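Local coordinates for protein 3-dehydroquinate dehydratase (Geobacillus kaustophilus, PDB 2YR1) that probably catalyses the cis-dehydration of 3-dehydroquinate to 3-dehydroshikimate through a Schiff-base intermediate, the third step of the chorismate pathway, at residues V27-D31 and F55-I59; R86-G91 and S145-F149; A176-S181 and A207-G212; L217-L221 and V248-Q253. All blocks are in the same frame, centred on the assembly; numbering follows the deposited sequence.

Contact 1 of 4, residues V27-D31 and F55-I59; sequences VGEDD and FFRAI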
loop_
_atom_site.group_PDB
_atom_site.type_symbol
_atom_site.label_atom_id
_atom_site.label_comp_id
_atom_site.label_asym_id
_atom_site.label_seq_id
_atom_site.Cartn_x
_atom_site.Cartn_y
_atom_site.Cartn_z
ATOM N N VAL A 27 0.597 -26.309 6.739
ATOM C CA VAL A 27 0.158 -26.678 8.072
ATOM C C VAL A 27 -0.492 -28.043 7.927
ATOM O O VAL A 27 -1.393 -28.241 7.103
ATOM C CB VAL A 27 -0.868 -25.672 8.664
ATOM C CG1 VAL A 27 -0.239 -24.293 8.792
ATOM C CG2 VAL A 27 -2.107 -25.607 7.795
ATOM N N GLY A 28 -0.004 -28.995 8.704
ATOM C CA GLY A 28 -0.545 -30.336 8.642
ATOM C C GLY A 28 -0.415 -31.000 9.994
ATOM O O GLY A 28 0.682 -31.101 10.534
ATOM N N GLU A 29 -1.539 -31.452 10.537
ATOM C CA GLU A 29 -1.544 -32.108 11.829
ATOM C C GLU A 29 -0.676 -33.357 11.825
ATOM O O GLU A 29 -0.014 -33.660 12.819
ATOM C CB GLU A 29 -2.970 -32.481 12.217
ATOM C CG GLU A 29 -3.113 -32.938 13.654
ATOM C CD GLU A 29 -4.556 -33.204 14.035
ATOM O OE1 GLU A 29 -4.797 -33.559 15.211
ATOM O OE2 GLU A 29 -5.445 -33.057 13.159
ATOM N N ASP A 30 -0.679 -34.089 10.715
ATOM C CA ASP A 30 0.122 -35.300 10.638
ATOM C C ASP A 30 0.885 -35.447 9.331
ATOM O O ASP A 30 0.622 -34.752 8.348
ATOM C CB ASP A 30 -0.758 -36.530 10.861
ATOM C CG ASP A 30 -1.765 -36.736 9.751
ATOM O OD1 ASP A 30 -1.338 -36.987 8.606
ATOM O OD2 ASP A 30 -2.984 -36.649 10.024
ATOM N N ASP A 31 1.831 -36.374 9.325
ATOM C CA ASP A 31 2.656 -36.608 8.153
ATOM C C ASP A 31 1.895 -36.578 6.837
ATOM O O ASP A 31 2.331 -35.933 5.882
ATOM C CB ASP A 31 3.403 -37.934 8.297
ATOM C CG ASP A 31 4.255 -38.253 7.088
ATOM O OD1 ASP A 31 3.734 -38.912 6.163
ATOM O OD2 ASP A 31 5.439 -37.834 7.058
ATOM N N PHE A 55 1.974 -27.685 14.212
ATOM C CA PHE A 55 0.657 -28.263 13.947
ATOM C C PHE A 55 0.753 -29.791 14.036
ATOM O O PHE A 55 -0.215 -30.469 14.374
ATOM C CB PHE A 55 0.160 -27.880 12.547
ATOM C CG PHE A 55 -0.503 -26.534 12.485
ATOM C CD1 PHE A 55 0.249 -25.367 12.550
ATOM C CD2 PHE A 55 -1.891 -26.434 12.395
ATOM C CE1 PHE A 55 -0.368 -24.119 12.529
ATOM C CE2 PHE A 55 -2.519 -25.190 12.374
ATOM C CZ PHE A 55 -1.755 -24.029 12.443
ATOM N N PHE A 56 1.941 -30.301 13.721
ATOM C CA PHE A 56 2.272 -31.726 13.728
ATOM C C PHE A 56 1.957 -32.339 15.098
ATOM O O PHE A 56 2.574 -31.971 16.107
ATOM C CB PHE A 56 3.770 -31.865 13.430
ATOM C CG PHE A 56 4.178 -33.190 12.873
ATOM C CD1 PHE A 56 3.984 -33.481 11.528
ATOM C CD2 PHE A 56 4.821 -34.127 13.678
ATOM C CE1 PHE A 56 4.431 -34.682 10.989
ATOM C CE2 PHE A 56 5.273 -35.335 13.147
ATOM C CZ PHE A 56 5.081 -35.612 11.801
ATOM N N ARG A 57 1.003 -33.266 15.153
ATOM C CA ARG A 57 0.678 -33.875 16.443
ATOM C C ARG A 57 1.802 -34.772 16.968
ATOM O O ARG A 57 2.060 -34.787 18.161
ATOM C CB ARG A 57 -0.637 -34.676 16.379
ATOM C CG ARG A 57 -1.873 -33.889 16.830
ATOM C CD ARG A 57 -3.057 -34.795 17.216
ATOM N NE ARG A 57 -3.486 -35.662 16.118
ATOM C CZ ARG A 57 -2.914 -36.823 15.792
ATOM N NH1 ARG A 57 -1.879 -37.287 16.484
ATOM N NH2 ARG A 57 -3.366 -37.513 14.750
ATOM N N ALA A 58 2.470 -35.500 16.074
ATOM C CA ALA A 58 3.559 -36.404 16.453
ATOM C C ALA A 58 4.937 -35.743 16.510
ATOM O O ALA A 58 5.930 -36.337 16.080
ATOM C CB ALA A 58 3.615 -37.589 15.496
ATOM N N ILE A 59 5.009 -34.525 17.034
ATOM C CA ILE A 59 6.302 -33.854 17.121
ATOM C C ILE A 59 7.162 -34.521 18.188
ATOM O O ILE A 59 8.369 -34.282 18.258
ATOM C CB ILE A 59 6.163 -32.370 17.492
ATOM C CG1 ILE A 59 5.229 -32.224 18.683
ATOM C CG2 ILE A 59 5.666 -31.582 16.304
ATOM C CD1 ILE A 59 5.244 -30.856 19.275
HETATM O O HOH W 1 1.138 -35.561 14.002
#
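Backbone polar groups hold these two loops together. The amide of Arg-57 donates a nearly straight hydrogen bond to Glu-29 O (N to O 2.6 Å), and the same carbonyl accepts a bond from water 1 (2.5 Å from Glu-29 O), which in turn accepts one from Ala-58 N (2.5 Å). One oxygen thus ties down two successive amides, the second through solvent. Two CA-H...O contacts run alongside, Glu-29 CA to Phe-55 O at 3.3 Å and Phe-56 CA to Glu-29 O at 3.1 Å.

Both segments are beta-alpha loops of the TIM barrel, leading from neighbouring parallel strands 21-26 and 48-52 into helices 31-43 and 62-75. Asp-30 is the N-cap of the first helix, its short side chain placing OD1 to accept from the amide of Lys-33.

Charge pairing lies at the solvent-exposed side, where long, flexible side chains can meet: Glu-29 OE1 and Arg-57 NE form a salt bridge at 2.6 Å, although its hydrogen bond is weak in angle.

Apolar packing is supplied by Val-27, whose CB sits over the face of the Phe-55 ring, 3.8 Å from its centroid, a CH-pi contact suited to a compact branched side chain, and by Phe-56 on Val-65 of helix 62-75. Phe-56 CE1 also makes a van der Waals approach to the start of helix 31-43, 3.5 Å from Asp-31 N, and its side chain lies near Trp-51, a predicted substrate-binding residue.

Contact 2 of 4, residues R86-G91 and S145-F149; sequences RSEREG and SRHYF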
loop_
_atom_site.group_PDB
_atom_site.type_symbol
_atom_site.label_atom_id
_atom_site.label_comp_id
_atom_site.label_asym_id
_atom_site.label_seq_id
_atom_site.Cartn_x
_atom_site.Cartn_y
_atom_site.Cartn_z
ATOM N N ARG A 86 6.188 -22.423 16.004
ATOM C CA ARG A 86 5.657 -21.239 16.660
ATOM C C ARG A 86 5.213 -21.496 18.097
ATOM O O ARG A 86 4.448 -22.412 18.363
ATOM C CB ARG A 86 4.473 -20.676 15.853
ATOM C CG ARG A 86 3.907 -19.346 16.382
ATOM C CD ARG A 86 4.793 -18.160 15.995
ATOM N NE ARG A 86 4.834 -17.961 14.544
ATOM C CZ ARG A 86 5.932 -18.037 13.796
ATOM N NH1 ARG A 86 7.105 -18.309 14.352
ATOM N NH2 ARG A 86 5.854 -17.843 12.480
ATOM N N SER A 87 5.712 -20.684 19.021
ATOM C CA SER A 87 5.336 -20.803 20.420
ATOM C C SER A 87 3.821 -20.652 20.502
ATOM O O SER A 87 3.195 -20.161 19.555
ATOM C CB SER A 87 5.988 -19.695 21.234
ATOM O OG SER A 87 5.335 -19.563 22.476
ATOM N N GLU A 88 3.229 -21.066 21.622
ATOM C CA GLU A 88 1.785 -20.945 21.778
ATOM C C GLU A 88 1.486 -19.515 22.197
ATOM O O GLU A 88 0.459 -18.942 21.819
ATOM C CB GLU A 88 1.264 -21.932 22.829
ATOM C CG GLU A 88 -0.258 -22.106 22.821
ATOM C CD GLU A 88 -0.709 -23.324 23.620
ATOM O OE1 GLU A 88 -0.136 -23.554 24.707
ATOM O OE2 GLU A 88 -1.633 -24.043 23.170
ATOM N N ARG A 89 2.405 -18.939 22.967
ATOM C CA ARG A 89 2.266 -17.570 23.438
ATOM C C ARG A 89 2.392 -16.562 22.293
ATOM O O ARG A 89 2.263 -15.357 22.507
ATOM C CB ARG A 89 3.333 -17.266 24.492
ATOM C CG ARG A 89 4.753 -17.343 23.974
ATOM C CD ARG A 89 5.758 -17.109 25.089
ATOM N NE ARG A 89 5.944 -15.692 25.394
ATOM C CZ ARG A 89 6.481 -15.241 26.523
ATOM N NH1 ARG A 89 6.872 -16.103 27.450
ATOM N NH2 ARG A 89 6.651 -13.937 26.719
ATOM N N GLU A 90 2.646 -17.052 21.083
ATOM C CA GLU A 90 2.784 -16.171 19.935
ATOM C C GLU A 90 1.975 -16.645 18.734
ATOM O O GLU A 90 2.424 -16.545 17.586
ATOM C CB GLU A 90 4.266 -16.007 19.581
ATOM C CG GLU A 90 5.010 -15.097 20.565
ATOM C CD GLU A 90 6.412 -14.708 20.109
ATOM O OE1 GLU A 90 6.603 -14.439 18.900
ATOM O OE2 GLU A 90 7.322 -14.652 20.966
ATOM N N GLY A 91 0.777 -17.160 19.015
ATOM C CA GLY A 91 -0.117 -17.628 17.966
ATOM C C GLY A 91 0.060 -19.073 17.542
ATOM O O GLY A 91 -0.689 -19.588 16.703
ATOM N N SER A 145 12.333 -14.009 15.346
ATOM C CA SER A 145 11.071 -13.310 15.295
ATOM C C SER A 145 10.384 -12.962 16.595
ATOM O O SER A 145 10.767 -13.405 17.683
ATOM C CB SER A 145 10.109 -14.114 14.420
ATOM O OG SER A 145 9.909 -15.420 14.935
ATOM N N ARG A 146 9.337 -12.164 16.437
ATOM C CA ARG A 146 8.499 -11.681 17.515
ATOM C C ARG A 146 7.133 -11.479 16.883
ATOM O O ARG A 146 7.039 -10.867 15.817
ATOM C CB ARG A 146 8.994 -10.331 18.014
ATOM C CG ARG A 146 8.386 -9.904 19.334
ATOM C CD ARG A 146 8.991 -10.717 20.485
ATOM N NE ARG A 146 9.100 -9.937 21.719
ATOM C CZ ARG A 146 8.070 -9.624 22.497
ATOM N NH1 ARG A 146 6.852 -10.035 22.173
ATOM N NH2 ARG A 146 8.258 -8.886 23.587
ATOM N N HIS A 147 6.089 -11.984 17.538
ATOM C CA HIS A 147 4.729 -11.836 17.047
ATOM C C HIS A 147 3.824 -11.224 18.135
ATOM O O HIS A 147 3.779 -11.708 19.273
ATOM C CB HIS A 147 4.185 -13.198 16.599
ATOM C CG HIS A 147 5.116 -13.950 15.688
ATOM N ND1 HIS A 147 4.946 -14.006 14.321
ATOM C CD2 HIS A 147 6.248 -14.647 15.950
ATOM C CE1 HIS A 147 5.930 -14.702 13.781
ATOM N NE2 HIS A 147 6.735 -15.101 14.747
ATOM N N TYR A 148 3.117 -10.154 17.781
ATOM C CA TYR A 148 2.196 -9.485 18.702
ATOM C C TYR A 148 0.765 -9.708 18.211
ATOM O O TYR A 148 0.308 -9.009 17.324
ATOM C CB TYR A 148 2.487 -7.987 18.734
ATOM C CG TYR A 148 3.825 -7.671 19.345
ATOM C CD1 TYR A 148 4.027 -7.801 20.717
ATOM C CD2 TYR A 148 4.906 -7.290 18.550
ATOM C CE1 TYR A 148 5.275 -7.561 21.286
ATOM C CE2 TYR A 148 6.163 -7.047 19.110
ATOM C CZ TYR A 148 6.335 -7.185 20.477
ATOM O OH TYR A 148 7.559 -6.946 21.033
ATOM N N PHE A 149 0.063 -10.678 18.790
ATOM C CA PHE A 149 -1.303 -10.984 18.352
ATOM C C PHE A 149 -2.408 -10.164 18.998
ATOM O O PHE A 149 -3.529 -10.131 18.487
ATOM C CB PHE A 149 -1.601 -12.470 18.555
ATOM C CG PHE A 149 -1.234 -13.335 17.375
ATOM C CD1 PHE A 149 -2.211 -13.761 16.479
ATOM C CD2 PHE A 149 0.093 -13.691 17.143
ATOM C CE1 PHE A 149 -1.876 -14.529 15.365
ATOM C CE2 PHE A 149 0.444 -14.462 16.028
ATOM C CZ PHE A 149 -0.539 -14.880 15.137
#
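Glu-90 leaves its backbone sideways and, with chi1 m and chi2 t, extends to strand 141-148, where Glu-90 OE1 accepts a hydrogen bond from His-147 N (2.9 Å). Arg-86 instead folds back (t, p, p for chi1 to chi3), laying CD over the face of the His-147 imidazole, 4.0 Å from the ring centroid in a CH-pi contact. Arg-86 NE is 3.4 Å from His-147 NE2, but the angle is too poor for a hydrogen bond. His-147, at chi1 m, has its CA-to-CB bond pointing toward the loop and donates from NE2 to Ser-145 OG (3.2 Å), whose hydroxyl also bonds Asp-119. Gly-91 CA lies over the Phe-149 ring, 4.0 Å from its centroid; a CB there would clash with Phe-149 CE2, and the positive phi also suits glycine. His-147, the predicted proton donor/acceptor, adjoins the predicted Schiff-base Lys-174, and Arg-86 is a predicted substrate-binding residue, consistent with the active site at the C-terminal ends of the strands of a type I dehydroquinase TIM barrel.

Contact 3 of 4, residues A176-S181 and A207-G212; sequences AVMPKS and AMGGLG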
loop_
_atom_site.group_PDB
_atom_site.type_symbol
_atom_site.label_atom_id
_atom_site.label_comp_id
_atom_site.label_asym_id
_atom_site.label_seq_id
_atom_site.Cartn_x
_atom_site.Cartn_y
_atom_site.Cartn_z
ATOM N N ALA A 176 5.774 -9.333 13.651
ATOM C CA ALA A 176 4.404 -9.252 13.138
ATOM C C ALA A 176 3.509 -8.614 14.214
ATOM O O ALA A 176 3.705 -8.841 15.408
ATOM C CB ALA A 176 3.889 -10.655 12.739
ATOM N N VAL A 177 2.544 -7.800 13.803
ATOM C CA VAL A 177 1.651 -7.164 14.748
ATOM C C VAL A 177 0.196 -7.281 14.316
ATOM O O VAL A 177 -0.094 -7.585 13.154
ATOM C CB VAL A 177 1.979 -5.653 14.948
ATOM C CG1 VAL A 177 3.384 -5.484 15.532
ATOM C CG2 VAL A 177 1.858 -4.896 13.605
ATOM N N MET A 178 -0.711 -7.060 15.266
ATOM C CA MET A 178 -2.155 -7.105 14.987
ATOM C C MET A 178 -2.635 -5.679 15.111
ATOM O O MET A 178 -2.710 -5.125 16.222
ATOM C CB MET A 178 -2.902 -7.967 15.994
ATOM C CG MET A 178 -4.380 -8.105 15.651
ATOM S SD MET A 178 -4.558 -9.106 14.198
ATOM C CE MET A 178 -5.163 -10.657 14.940
ATOM N N PRO A 179 -2.941 -5.040 13.971
ATOM C CA PRO A 179 -3.404 -3.648 14.004
ATOM C C PRO A 179 -4.855 -3.563 14.469
ATOM O O PRO A 179 -5.639 -4.453 14.208
ATOM C CB PRO A 179 -3.234 -3.206 12.553
ATOM C CG PRO A 179 -3.597 -4.425 11.806
ATOM C CD PRO A 179 -2.890 -5.541 12.585
ATOM N N LYS A 180 -5.205 -2.478 15.131
ATOM C CA LYS A 180 -6.571 -2.304 15.603
ATOM C C LYS A 180 -7.114 -1.056 14.933
ATOM O O LYS A 180 -8.266 -0.663 15.139
ATOM C CB LYS A 180 -6.585 -2.154 17.127
ATOM C CG LYS A 180 -6.068 -3.372 17.876
ATOM C CD LYS A 180 -6.836 -4.624 17.502
ATOM C CE LYS A 180 -6.335 -5.850 18.249
ATOM N NZ LYS A 180 -6.605 -5.749 19.705
ATOM N N SER A 181 -6.280 -0.457 14.093
ATOM C CA SER A 181 -6.638 0.762 13.382
ATOM C C SER A 181 -5.658 1.020 12.232
ATOM O O SER A 181 -4.578 0.443 12.191
ATOM C CB SER A 181 -6.551 1.950 14.330
ATOM O OG SER A 181 -5.184 2.262 14.536
ATOM N N ALA A 207 1.509 -6.646 9.314
ATOM C CA ALA A 207 0.403 -6.309 10.207
ATOM C C ALA A 207 -0.555 -7.397 9.707
ATOM O O ALA A 207 -0.758 -7.548 8.491
ATOM C CB ALA A 207 -0.163 -4.918 9.904
ATOM N N MET A 208 -1.104 -8.177 10.628
ATOM C CA MET A 208 -2.005 -9.272 10.273
ATOM C C MET A 208 -3.421 -8.759 10.096
ATOM O O MET A 208 -3.653 -7.565 10.212
ATOM C CB MET A 208 -1.950 -10.319 11.379
ATOM C CG MET A 208 -0.530 -10.829 11.615
ATOM S SD MET A 208 -0.440 -12.028 12.944
ATOM C CE MET A 208 -0.355 -10.900 14.376
ATOM N N GLY A 209 -4.365 -9.665 9.817
ATOM C CA GLY A 209 -5.751 -9.263 9.640
ATOM C C GLY A 209 -6.062 -8.496 8.357
ATOM O O GLY A 209 -5.167 -8.212 7.545
ATOM N N GLY A 210 -7.337 -8.133 8.188
ATOM C CA GLY A 210 -7.761 -7.431 6.985
ATOM C C GLY A 210 -7.102 -6.070 6.905
ATOM O O GLY A 210 -6.669 -5.616 5.846
ATOM N N LEU A 211 -7.034 -5.427 8.058
ATOM C CA LEU A 211 -6.432 -4.113 8.191
ATOM C C LEU A 211 -4.998 -4.134 7.693
ATOM O O LEU A 211 -4.537 -3.176 7.084
ATOM C CB LEU A 211 -6.455 -3.706 9.657
ATOM C CG LEU A 211 -7.019 -2.348 10.055
ATOM C CD1 LEU A 211 -8.094 -1.894 9.083
ATOM C CD2 LEU A 211 -7.556 -2.474 11.470
ATOM N N GLY A 212 -4.298 -5.232 7.953
ATOM C CA GLY A 212 -2.913 -5.340 7.540
ATOM C C GLY A 212 -2.629 -5.875 6.146
ATOM O O GLY A 212 -1.465 -6.047 5.773
#
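Pro-179 is at the apolar centre. Its rigid ring has no amide hydrogen to satisfy and fills the space between Ala-207 and Leu-211: Pro-179 CD is 3.9 Å from Ala-207 CB, and Pro-179 CG is 3.6 Å from Leu-211 CB. Beside it Val-177 CG2 meets Ala-207 CB at 4.2 Å, both side chains lying on the sheet face covered by Leu-188 of helix 182-198; a small alanine lets the neighbouring strands and that helix pack closely. Met-178 SD packs on Met-208 CB (4.0 Å). Met-208 also reaches Phe-149 and the predicted substrate-binding residue Arg-216.

Strands 172-177 and 203-207 are parallel neighbours joined through helix 182-198, a beta-alpha-beta unit of the TIM barrel, and the two segments take in the C-terminal ends of these strands and the loops that follow. Val-177 and Ala-207 form the last parallel bridge, with CA atoms 4.8 Å apart, next to the backbone hydrogen bond from Met-208 N to Val-177 O (2.8 Å). Beyond it Gly-209, at phi 72°, allows a turn that a residue with a side chain would adopt less readily.

Further out, Leu-211 CD2 comes within 3.5 Å of Ser-181 N, and Leu-211 also packs on Arg-257 of the second subunit. At the outer edge Ser-181 N-caps helix 182-198, its OG bonded to the amide of Asp-184, while Lys-180 NZ bonds Asp-150 O.

Contact 4 of 4, residues L217-L221 and V248-Q253; sequences LAGWL and VLSILQ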
loop_
_atom_site.group_PDB
_atom_site.type_symbol
_atom_site.label_atom_id
_atom_site.label_comp_id
_atom_site.label_asym_id
_atom_site.label_seq_id
_atom_site.Cartn_x
_atom_site.Cartn_y
_atom_site.Cartn_z
ATOM N N LEU A 217 1.280 -6.675 0.710
ATOM C CA LEU A 217 1.429 -6.375 -0.706
ATOM C C LEU A 217 2.410 -5.238 -0.980
ATOM O O LEU A 217 2.946 -5.145 -2.081
ATOM C CB LEU A 217 0.064 -6.001 -1.305
ATOM C CG LEU A 217 -1.112 -6.987 -1.195
ATOM C CD1 LEU A 217 -2.393 -6.303 -1.616
ATOM C CD2 LEU A 217 -0.856 -8.220 -2.061
ATOM N N ALA A 218 2.637 -4.379 0.014
ATOM C CA ALA A 218 3.512 -3.224 -0.173
ATOM C C ALA A 218 4.609 -3.048 0.866
ATOM O O ALA A 218 5.358 -2.085 0.810
ATOM C CB ALA A 218 2.661 -1.954 -0.223
ATOM N N GLY A 219 4.707 -3.964 1.815
ATOM C CA GLY A 219 5.738 -3.828 2.823
ATOM C C GLY A 219 7.139 -3.814 2.239
ATOM O O GLY A 219 8.034 -3.178 2.796
ATOM N N TRP A 220 7.332 -4.500 1.115
ATOM C CA TRP A 220 8.645 -4.542 0.478
ATOM C C TRP A 220 9.153 -3.167 0.084
ATOM O O TRP A 220 10.352 -2.985 -0.102
ATOM C CB TRP A 220 8.623 -5.463 -0.754
ATOM C CG TRP A 220 7.673 -5.037 -1.827
ATOM C CD1 TRP A 220 6.319 -5.238 -1.856
ATOM C CD2 TRP A 220 7.995 -4.285 -3.001
ATOM N NE1 TRP A 220 5.782 -4.655 -2.976
ATOM C CE2 TRP A 220 6.787 -4.062 -3.697
ATOM C CE3 TRP A 220 9.188 -3.778 -3.533
ATOM C CZ2 TRP A 220 6.733 -3.352 -4.904
ATOM C CZ3 TRP A 220 9.139 -3.074 -4.736
ATOM C CH2 TRP A 220 7.910 -2.868 -5.408
ATOM N N LEU A 221 8.249 -2.192 -0.040
ATOM C CA LEU A 221 8.634 -0.820 -0.408
ATOM C C LEU A 221 9.291 -0.104 0.787
ATOM O O LEU A 221 9.925 0.949 0.642
ATOM C CB LEU A 221 7.385 -0.025 -0.850
ATOM C CG LEU A 221 6.773 -0.418 -2.210
ATOM C CD1 LEU A 221 5.355 0.150 -2.331
ATOM C CD2 LEU A 221 7.638 0.096 -3.346
ATOM N N VAL A 248 -0.808 -8.077 -7.753
ATOM C CA VAL A 248 -0.514 -6.744 -7.210
ATOM C C VAL A 248 0.969 -6.399 -7.248
ATOM O O VAL A 248 1.359 -5.273 -7.607
ATOM C CB VAL A 248 -1.054 -6.632 -5.751
ATOM C CG1 VAL A 248 -0.677 -5.317 -5.143
ATOM C CG2 VAL A 248 -2.584 -6.799 -5.767
ATOM N N LEU A 249 1.810 -7.360 -6.881
ATOM C CA LEU A 249 3.241 -7.097 -6.878
ATOM C C LEU A 249 3.730 -6.681 -8.241
ATOM O O LEU A 249 4.543 -5.771 -8.348
ATOM C CB LEU A 249 4.032 -8.325 -6.432
ATOM C CG LEU A 249 3.895 -8.730 -4.966
ATOM C CD1 LEU A 249 4.791 -9.949 -4.698
ATOM C CD2 LEU A 249 4.293 -7.555 -4.074
ATOM N N SER A 250 3.252 -7.359 -9.280
ATOM C CA SER A 250 3.682 -7.054 -10.636
ATOM C C SER A 250 3.283 -5.632 -11.031
ATOM O O SER A 250 4.086 -4.885 -11.584
ATOM C CB SER A 250 3.100 -8.074 -11.610
ATOM O OG SER A 250 3.602 -9.371 -11.310
ATOM N N ILE A 251 2.054 -5.256 -10.713
ATOM C CA ILE A 251 1.578 -3.916 -11.030
ATOM C C ILE A 251 2.356 -2.903 -10.193
ATOM O O ILE A 251 2.924 -1.953 -10.715
ATOM C CB ILE A 251 0.082 -3.808 -10.731
ATOM C CG1 ILE A 251 -0.672 -4.717 -11.705
ATOM C CG2 ILE A 251 -0.373 -2.348 -10.819
ATOM C CD1 ILE A 251 -2.113 -4.924 -11.367
ATOM N N LEU A 252 2.410 -3.136 -8.893
ATOM C CA LEU A 252 3.122 -2.236 -8.007
ATOM C C LEU A 252 4.574 -2.094 -8.449
ATOM O O LEU A 252 5.118 -1.000 -8.423
ATOM C CB LEU A 252 3.050 -2.760 -6.569
ATOM C CG LEU A 252 3.343 -1.793 -5.424
ATOM C CD1 LEU A 252 2.491 -0.517 -5.567
ATOM C CD2 LEU A 252 3.052 -2.511 -4.099
ATOM N N GLN A 253 5.188 -3.198 -8.879
ATOM C CA GLN A 253 6.579 -3.169 -9.292
ATOM C C GLN A 253 6.864 -2.404 -10.569
ATOM O O GLN A 253 7.846 -1.653 -10.636
ATOM C CB GLN A 253 7.129 -4.590 -9.408
ATOM C CG GLN A 253 7.450 -5.185 -8.054
ATOM C CD GLN A 253 8.234 -6.463 -8.139
ATOM O OE1 GLN A 253 7.688 -7.527 -8.441
ATOM N NE2 GLN A 253 9.533 -6.372 -7.876
#
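Two elements from the end of the TIM-barrel chain pack here: the later part of helix 213-218 with the 3-10 segment that follows from 219, and helix 242-256. No hydrogen bond crosses between the segments; the fit depends on shape. The main bump is Leu-252, whose CD2 enters a hollow formed by the first segment, 3.3 Å from Leu-217 O, 3.9 Å from Ala-218 CB and 3.9 Å from Leu-221 CD1. Ala-218 suits this spot because its single methyl leaves room for the larger leucine. Trp-220 forms another wall: its CZ2 is 3.8 Å from Leu-252 CG, and its CD1 is 3.8 Å from Leu-249 CD2. At the far end of the indole, Trp-220 CH2 rests 3.5 Å from Gln-253 CG, so the aliphatic part of the glutamine packs while its NE2 makes a weak hydrogen bond to Glu-19. Leu-217 meets the branched Val-248, CB to CG1 at 4.0 Å. The same surface faces the dimer partner, with Leu-217 touching Leu-252 of the second subunit and Val-248 touching its Ile-251. Within the first segment the chi1 p rotamer of Trp-220 turns the indole back, so that NE1 donates a weak hydrogen bond to Leu-217 O, 3.0 Å away.

Overall arrangement
Contacts 1, 2 and 3 gather at the C-terminal ends of barrel strands and the loops after them, whereas contact 4 joins helical segments and lies on the opposite side of the chain's centre from contact 1. Contact 4 is the buried one, mainly apolar, with no hydrogen bond across it; the other three are partly buried. Contact 1 relies on backbone and salt-bridge chemistry reaching solvent, contact 2 on the polar side chains of the predicted catalytic site, and contact 3 on strand pairing plus apolar packing around a proline. Contacts 2 and 3 touch through strands 141-148 and 172-177, where Tyr-148 N and Ala-176 O are 2.8 Å apart, probably hydrogen-bonded. Contacts 3 and 4 both reach the second subunit.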